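Local coordinates for chromosome partition protein Smc (Pyrococcus furiosus, PDB 3KTA) that probably takes part in chromosome condensation and partitioning, here as the C-terminal piece of its ATP-binding cassette-type ATPase domain, at residues F92-A97 with I123-V128; D96-D101 with G168-N173. All blocks are in the same frame, centred on the assembly; numbering follows the deposited sequence.

Interaction 1. Residues F92-A97 with I123-V128; sequences FDEIDA and ITLRDV
Phe92 and Glu94 hold the backbone of Ile123 from both its polar ends. Ile123 N donates to Phe92 O (2.8 Å), and Glu94 N donates to Ile123 O (2.8 Å), the second donor tilted 32° from the carbonyl plane. Asp93 and Ile123 pair in parallel, and Phe92 and Ile123 also pair with a strand of the other Smc chain, so the sheet runs on across the interface.

Side-chain packing falls on the same pair: Ile123 CD1 sits against the carboxylate carbon Asp93 CG (3.5 Å), with CB and CG2 both close to Asp93 OD1. Asp93 OD2 is hydrogen-bonded to Ser40 of the other Smc chain, and the carboxylate lies near a bound magnesium ion. The extended side chain of Glu94 reaches the pocket of the bound bis(adenosine)-5'-pentaphosphate, OE2 coming 4.2 Å from Leu125 CG.

In ABC-ATPase terms, Phe92-Asp93-Glu94 is the end of the Walker B motif, Asp96 begins the D-loop, and 123-128 probably corresponds to the switch region.

Beyond the strand ends, side chains and water take over. Thr124 OG1, anti to its backbone N (chi1 -178°), donates to the syn lone pair of Asp96 OD2 at 2.7 Å, the two side chains crossing at about a right angle. The same hydroxyl accepts from Arg126 N (2.9 Å), an ST turn, so two bonds hold it, one given and one accepted. Asp96 OD1 accepts a hydrogen bond from a water 2.8 Å away, which accepts from Leu125 N; a second water links Ile95 N to Ile123 O.

Arg126 slides past Asp96 in the opposite direction, its CG 3.4 Å from OD2, and the bent chain carries the guanidinium on to a salt bridge with Asp101 and to Leu99 O.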
loop_
_atom_site.group_PDB
_atom_site.type_symbol
_atom_site.label_atom_id
_atom_site.label_comp_id
_atom_site.label_asym_id
_atom_site.label_seq_id
_atom_site.Cartn_x
_atom_site.Cartn_y
_atom_site.Cartn_z
ATOM N N PHE B 92 -1.227 2.074 1.937
ATOM C CA PHE B 92 -0.962 1.721 3.325
ATOM C C PHE B 92 -2.291 1.753 4.074
ATOM O O PHE B 92 -2.924 2.799 4.160
ATOM C CB PHE B 92 -0.064 2.767 3.993
ATOM C CG PHE B 92 1.363 2.808 3.504
ATOM C CD1 PHE B 92 1.967 1.716 2.890
ATOM C CD2 PHE B 92 2.119 3.953 3.728
ATOM C CE1 PHE B 92 3.304 1.781 2.479
ATOM C CE2 PHE B 92 3.448 4.038 3.325
ATOM C CZ PHE B 92 4.051 2.950 2.702
ATOM N N ASP B 93 -2.695 0.631 4.659
ATOM C CA ASP B 93 -3.959 0.562 5.408
ATOM C C ASP B 93 -3.733 0.441 6.928
ATOM O O ASP B 93 -3.384 -0.627 7.426
ATOM C CB ASP B 93 -4.754 -0.642 4.910
ATOM C CG ASP B 93 -6.204 -0.631 5.369
ATOM O OD1 ASP B 93 -6.554 0.139 6.297
ATOM O OD2 ASP B 93 -6.995 -1.391 4.773
ATOM N N GLU B 94 -3.921 1.549 7.645
ATOM C CA GLU B 94 -3.752 1.604 9.097
ATOM C C GLU B 94 -2.400 1.041 9.570
ATOM O O GLU B 94 -2.319 0.237 10.499
ATOM C CB GLU B 94 -4.964 1.002 9.823
ATOM C CG GLU B 94 -6.241 1.738 9.499
ATOM C CD GLU B 94 -7.407 1.339 10.370
ATOM O OE1 GLU B 94 -8.507 1.134 9.817
ATOM O OE2 GLU B 94 -7.242 1.254 11.620
ATOM N N ILE B 95 -1.336 1.529 8.937
ATOM C CA ILE B 95 0.024 1.082 9.227
ATOM C C ILE B 95 0.528 1.715 10.509
ATOM O O ILE B 95 1.585 1.339 11.002
ATOM C CB ILE B 95 1.019 1.404 8.086
ATOM C CG1 ILE B 95 0.980 2.904 7.734
ATOM C CG2 ILE B 95 0.741 0.523 6.865
ATOM C CD1 ILE B 95 2.312 3.479 7.308
ATOM N N ASP B 96 -0.234 2.679 11.028
ATOM C CA ASP B 96 0.159 3.414 12.225
ATOM C C ASP B 96 -0.376 2.798 13.504
ATOM O O ASP B 96 -0.167 3.332 14.599
ATOM C CB ASP B 96 -0.222 4.907 12.119
ATOM C CG ASP B 96 -1.545 5.151 11.388
ATOM O OD1 ASP B 96 -2.332 4.217 11.188
ATOM O OD2 ASP B 96 -1.811 6.319 11.050
ATOM N N ALA B 97 -1.054 1.661 13.386
ATOM C CA ALA B 97 -1.499 0.951 14.585
ATOM C C ALA B 97 -0.311 0.643 15.513
ATOM O O ALA B 97 0.787 0.313 15.059
ATOM C CB ALA B 97 -2.227 -0.336 14.210
ATOM N N ILE B 123 -4.838 4.880 4.488
ATOM C CA ILE B 123 -6.028 4.825 5.323
ATOM C C ILE B 123 -5.609 4.954 6.774
ATOM O O ILE B 123 -4.696 4.253 7.210
ATOM C CB ILE B 123 -6.743 3.492 5.157
ATOM C CG1 ILE B 123 -7.243 3.331 3.714
ATOM C CG2 ILE B 123 -7.902 3.406 6.161
ATOM C CD1 ILE B 123 -7.607 1.895 3.330
ATOM N N THR B 124 -6.246 5.857 7.516
ATOM C CA THR B 124 -5.786 6.154 8.882
ATOM C C THR B 124 -6.885 6.747 9.758
ATOM O O THR B 124 -7.800 7.408 9.259
ATOM C CB THR B 124 -4.577 7.115 8.861
ATOM O OG1 THR B 124 -4.113 7.350 10.202
ATOM C CG2 THR B 124 -4.951 8.449 8.218
ATOM N N LEU B 125 -6.789 6.478 11.063
ATOM C CA LEU B 125 -7.680 7.070 12.059
ATOM C C LEU B 125 -6.910 8.108 12.879
ATOM O O LEU B 125 -7.451 8.680 13.838
ATOM C CB LEU B 125 -8.221 5.988 13.003
ATOM C CG LEU B 125 -9.105 4.905 12.388
ATOM C CD1 LEU B 125 -9.723 4.055 13.484
ATOM C CD2 LEU B 125 -10.167 5.531 11.501
ATOM N N ARG B 126 -5.661 8.369 12.494
ATOM C CA ARG B 126 -4.769 9.208 13.301
ATOM C C ARG B 126 -4.603 10.623 12.748
ATOM O O ARG B 126 -4.066 10.834 11.637
ATOM C CB ARG B 126 -3.387 8.563 13.443
ATOM C CG ARG B 126 -3.429 7.137 13.974
ATOM C CD ARG B 126 -3.826 7.102 15.466
ATOM N NE ARG B 126 -2.756 7.645 16.291
ATOM C CZ ARG B 126 -1.685 6.955 16.684
ATOM N NH1 ARG B 126 -1.541 5.682 16.339
ATOM N NH2 ARG B 126 -0.748 7.546 17.419
ATOM N N ASP B 127 -5.028 11.606 13.543
ATOM C CA ASP B 127 -4.847 12.998 13.168
ATOM C C ASP B 127 -3.418 13.364 12.774
ATOM O O ASP B 127 -3.221 14.081 11.795
ATOM C CB ASP B 127 -5.389 13.947 14.256
ATOM C CG ASP B 127 -4.867 13.626 15.659
ATOM O OD1 ASP B 127 -3.812 12.981 15.826
ATOM O OD2 ASP B 127 -5.534 14.053 16.625
ATOM N N VAL B 128 -2.418 12.877 13.516
ATOM C CA VAL B 128 -1.037 13.247 13.239
ATOM C C VAL B 128 -0.524 12.601 11.952
ATOM O O VAL B 128 0.483 13.040 11.410
ATOM C CB VAL B 128 -0.091 12.934 14.419
ATOM C CG1 VAL B 128 -0.478 13.767 15.612
ATOM C CG2 VAL B 128 -0.163 11.482 14.790
HETATM O O HOH W 1 -1.996 4.308 8.246
HETATM O O HOH W 2 -5.054 4.302 11.705
#

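Interaction 2. Residues D96-D101 with G168-N173; sequences DAHLDD and GWEHGN. With AP5 (bis(adenosine)-5'-pentaphosphate), chain E.
Ala97 and His171 bring two type II turns together, Asp96 to Leu99 and Glu170 to Asn173, with Ala97 CA 6.1 Å from His171 CA. The first turn is the start of the D-loop that follows Walker B in ABC ATPases; the second is the C-terminal tail of the chain.

One hydrogen bond joins the turns. Glu170, with CG anti to its backbone N and the chain extended beyond, reaches across so that OE2 accepts from His98 N at 2.9 Å. The N-H points almost straight at the oxygen (174°) but comes from above the carboxylate, 47° out of its plane. An alanine in place of Glu170 would probably leave the His98 N-H without this acceptor and open a gap beside Ala97 CA.

Beside it, Ala97 CB sits 4.0 Å from His171 CB, and equally near ND1. The same methyl also lies over the centre of one face of the His98 ring. That ring brings CE1 to the edge of the His171 imidazole, near its plane, 4.4 Å from ND1. Gly172 has a positive phi, and a CB there would run into the carbonyl of His171 and point toward His98.

The tail also contacts the bound bis(adenosine)-5'-pentaphosphate, which residues of the other Smc chain, among them Lys39 and Ser40, hold as well. The His171 ring lies by one nucleoside, CD2 at 3.6 Å from ribose O2F and NE2 at 3.7 Å from adenine N3A. Main-chain atoms finish the ribose grip: Gly172 N donates to O2F at 2.9 Å, and the other ribose hydroxyl, O3F, donates to Asn173 O at 2.6 Å.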
loop_
_atom_site.group_PDB
_atom_site.type_symbol
_atom_site.label_atom_id
_atom_site.label_comp_id
_atom_site.label_asym_id
_atom_site.label_seq_id
_atom_site.Cartn_x
_atom_site.Cartn_y
_atom_site.Cartn_z
ATOM N N ASP B 96 -0.234 2.679 11.028
ATOM C CA ASP B 96 0.159 3.414 12.225
ATOM C C ASP B 96 -0.376 2.798 13.504
ATOM O O ASP B 96 -0.167 3.332 14.599
ATOM C CB ASP B 96 -0.222 4.907 12.119
ATOM C CG ASP B 96 -1.545 5.151 11.388
ATOM O OD1 ASP B 96 -2.332 4.217 11.188
ATOM O OD2 ASP B 96 -1.811 6.319 11.050
ATOM N N ALA B 97 -1.054 1.661 13.386
ATOM C CA ALA B 97 -1.499 0.951 14.585
ATOM C C ALA B 97 -0.311 0.643 15.513
ATOM O O ALA B 97 0.787 0.313 15.059
ATOM C CB ALA B 97 -2.227 -0.336 14.210
ATOM N N HIS B 98 -0.532 0.778 16.814
ATOM C CA HIS B 98 0.484 0.415 17.802
ATOM C C HIS B 98 1.646 1.406 17.898
ATOM O O HIS B 98 2.618 1.152 18.608
ATOM C CB HIS B 98 1.011 -1.003 17.542
ATOM C CG HIS B 98 -0.068 -1.984 17.202
ATOM N ND1 HIS B 98 0.048 -2.897 16.174
ATOM C CD2 HIS B 98 -1.302 -2.171 17.732
ATOM C CE1 HIS B 98 -1.062 -3.614 16.097
ATOM N NE2 HIS B 98 -1.898 -3.189 17.029
ATOM N N LEU B 99 1.542 2.534 17.201
ATOM C CA LEU B 99 2.571 3.566 17.301
ATOM C C LEU B 99 2.024 4.787 18.012
ATOM O O LEU B 99 0.875 5.176 17.794
ATOM C CB LEU B 99 3.071 3.989 15.916
ATOM C CG LEU B 99 3.835 2.957 15.089
ATOM C CD1 LEU B 99 4.029 3.474 13.668
ATOM C CD2 LEU B 99 5.163 2.654 15.732
ATOM N N ASP B 100 2.843 5.397 18.864
ATOM C CA ASP B 100 2.390 6.598 19.551
ATOM C C ASP B 100 2.450 7.812 18.616
ATOM O O ASP B 100 2.953 7.718 17.492
ATOM C CB ASP B 100 3.145 6.810 20.881
ATOM C CG ASP B 100 4.614 7.188 20.704
ATOM O OD1 ASP B 100 5.092 7.389 19.571
ATOM O OD2 ASP B 100 5.307 7.304 21.742
ATOM N N ASP B 101 1.911 8.944 19.047
ATOM C CA ASP B 101 1.881 10.114 18.169
ATOM C C ASP B 101 3.262 10.560 17.688
ATOM O O ASP B 101 3.412 10.984 16.544
ATOM C CB ASP B 101 1.182 11.293 18.849
ATOM C CG ASP B 101 -0.337 11.189 18.813
ATOM O OD1 ASP B 101 -0.889 10.182 18.316
ATOM O OD2 ASP B 101 -0.985 12.146 19.291
ATOM N N GLY B 168 -12.012 1.300 21.874
ATOM C CA GLY B 168 -11.464 0.301 20.965
ATOM C C GLY B 168 -11.348 0.718 19.508
ATOM O O GLY B 168 -11.220 -0.131 18.617
ATOM N N TRP B 169 -11.373 2.024 19.250
ATOM C CA TRP B 169 -11.279 2.520 17.879
ATOM C C TRP B 169 -10.087 1.937 17.102
ATOM O O TRP B 169 -10.180 1.717 15.890
ATOM C CB TRP B 169 -11.234 4.061 17.862
ATOM C CG TRP B 169 -10.075 4.614 18.628
ATOM C CD1 TRP B 169 -10.075 5.026 19.935
ATOM C CD2 TRP B 169 -8.733 4.791 18.155
ATOM N NE1 TRP B 169 -8.823 5.447 20.297
ATOM C CE2 TRP B 169 -7.982 5.323 19.223
ATOM C CE3 TRP B 169 -8.099 4.568 16.929
ATOM C CZ2 TRP B 169 -6.627 5.622 19.105
ATOM C CZ3 TRP B 169 -6.750 4.859 16.814
ATOM C CH2 TRP B 169 -6.029 5.388 17.894
ATOM N N GLU B 170 -8.978 1.677 17.791
ATOM C CA GLU B 170 -7.737 1.268 17.124
ATOM C C GLU B 170 -7.825 -0.110 16.484
ATOM O O GLU B 170 -8.518 -0.999 16.980
ATOM C CB GLU B 170 -6.548 1.330 18.089
ATOM C CG GLU B 170 -5.194 1.135 17.413
ATOM C CD GLU B 170 -4.027 1.445 18.333
ATOM O OE1 GLU B 170 -4.139 1.182 19.550
ATOM O OE2 GLU B 170 -2.989 1.943 17.843
ATOM N N HIS B 171 -7.125 -0.272 15.370
ATOM C CA HIS B 171 -7.014 -1.565 14.709
ATOM C C HIS B 171 -6.559 -2.648 15.688
ATOM O O HIS B 171 -5.700 -2.412 16.544
ATOM C CB HIS B 171 -6.001 -1.484 13.563
ATOM C CG HIS B 171 -5.633 -2.821 13.002
ATOM N ND1 HIS B 171 -4.541 -3.542 13.437
ATOM C CD2 HIS B 171 -6.244 -3.589 12.070
ATOM C CE1 HIS B 171 -4.491 -4.694 12.787
ATOM N NE2 HIS B 171 -5.514 -4.748 11.956
ATOM N N GLY B 172 -7.146 -3.831 15.562
ATOM C CA GLY B 172 -6.717 -4.974 16.346
ATOM C C GLY B 172 -7.568 -5.245 17.572
ATOM O O GLY B 172 -7.345 -6.236 18.275
ATOM N N ASN B 173 -8.534 -4.371 17.839
ATOM C CA ASN B 173 -9.387 -4.529 19.015
ATOM C C ASN B 173 -10.572 -5.438 18.769
ATOM O O ASN B 173 -10.932 -5.704 17.618
ATOM C CB ASN B 173 -9.884 -3.177 19.527
ATOM C CG ASN B 173 -8.821 -2.427 20.306
ATOM O OD1 ASN B 173 -8.445 -1.303 19.950
ATOM N ND2 ASN B 173 -8.321 -3.049 21.374
ATOM O OXT ASN B 173 -11.184 -5.902 19.728
HETATM P PA AP5 E . -14.125 -6.009 11.619
HETATM O O1A AP5 E . -15.226 -5.669 12.603
HETATM O O2A AP5 E . -14.470 -7.199 10.762
HETATM O O3A AP5 E . -13.809 -4.785 10.605
HETATM P PB AP5 E . -13.805 -3.259 11.048
HETATM O O1B AP5 E . -13.221 -3.119 12.439
HETATM O O2B AP5 E . -15.144 -2.601 10.854
HETATM O O3B AP5 E . -12.756 -2.866 9.887
HETATM P PG AP5 E . -12.389 -1.372 9.596
HETATM O O1G AP5 E . -12.631 -0.540 10.841
HETATM O O2G AP5 E . -10.957 -1.383 9.164
HETATM O O3G AP5 E . -13.473 -0.971 8.519
HETATM P PD AP5 E . -13.278 -0.381 7.059
HETATM O O1D AP5 E . -13.651 1.070 7.048
HETATM O O2D AP5 E . -11.929 -0.702 6.464
HETATM O O3D AP5 E . -14.464 -1.196 6.326
HETATM P PE AP5 E . -14.286 -2.281 5.139
HETATM O O1E AP5 E . -13.725 -1.550 3.941
HETATM O O2E AP5 E . -13.542 -3.475 5.619
HETATM O O5F AP5 E . -12.713 -6.190 12.374
HETATM C C5F AP5 E . -12.297 -7.385 13.008
HETATM C C4F AP5 E . -10.915 -7.233 13.647
HETATM O O4F AP5 E . -9.929 -7.254 12.630
HETATM C C3F AP5 E . -10.728 -5.910 14.377
HETATM O O3F AP5 E . -9.693 -6.047 15.330
HETATM C C2F AP5 E . -10.222 -5.001 13.278
HETATM O O2F AP5 E . -9.422 -3.956 13.789
HETATM C C1F AP5 E . -9.414 -5.950 12.404
HETATM N N9A AP5 E . -9.598 -5.685 10.969
HETATM C C8A AP5 E . -10.590 -4.950 10.379
HETATM N N7A AP5 E . -10.410 -4.988 9.041
HETATM C C5A AP5 E . -9.313 -5.731 8.770
HETATM C C6A AP5 E . -8.683 -6.074 7.582
HETATM N N6A AP5 E . -9.079 -5.534 6.426
HETATM N N1A AP5 E . -7.558 -6.859 7.630
HETATM C C2A AP5 E . -7.062 -7.308 8.841
HETATM N N3A AP5 E . -7.685 -6.965 10.021
HETATM C C4A AP5 E . -8.793 -6.180 9.981
HETATM O O5J AP5 E . -15.845 -2.556 4.857
HETATM C C5J AP5 E . -16.567 -3.499 5.626
HETATM C C4J AP5 E . -18.013 -3.422 5.171
HETATM O O4J AP5 E . -18.081 -3.803 3.798
HETATM C C3J AP5 E . -18.892 -4.404 5.953
HETATM O O3J AP5 E . -20.064 -3.741 6.359
HETATM C C2J AP5 E . -19.215 -5.447 4.910
HETATM O O2J AP5 E . -20.436 -6.122 5.166
HETATM C C1J AP5 E . -19.219 -4.620 3.633
HETATM N N9B AP5 E . -19.138 -5.505 2.465
HETATM C C8B AP5 E . -18.124 -6.331 2.064
HETATM N N7B AP5 E . -18.512 -6.971 0.937
HETATM C C5B AP5 E . -19.766 -6.557 0.630
HETATM C C6B AP5 E . -20.649 -6.878 -0.393
HETATM N N6B AP5 E . -20.355 -7.848 -1.251
HETATM N N1B AP5 E . -21.875 -6.268 -0.418
HETATM C C2B AP5 E . -22.258 -5.354 0.540
HETATM N N3B AP5 E . -21.376 -5.041 1.553
HETATM C C4B AP5 E . -20.166 -5.640 1.585
#

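In the fold
Following the chain, strand 89-93 leads into 92-97 and straight on into 96-101, so both contacts start from one continuous run and share Asp96 and Ala97. Helix 101-114 and strand 119-123 come next, and interaction 1 then closes a loop of 25 residues, a beta-alpha-beta unit with parallel strands. Interaction 2 closes a longer one, 66 residues, when the tail returns after helix 153-164. Because 96-101 begins inside the first loop and 168-173 ends beyond it, the two loops cross. The contact centres are 8 Å apart, and Arg126 bonds to Asp101 and Leu99 while Leu125 packs on Trp169, so 123-128 touches both the D-loop and the C-terminal tail beside the ligand.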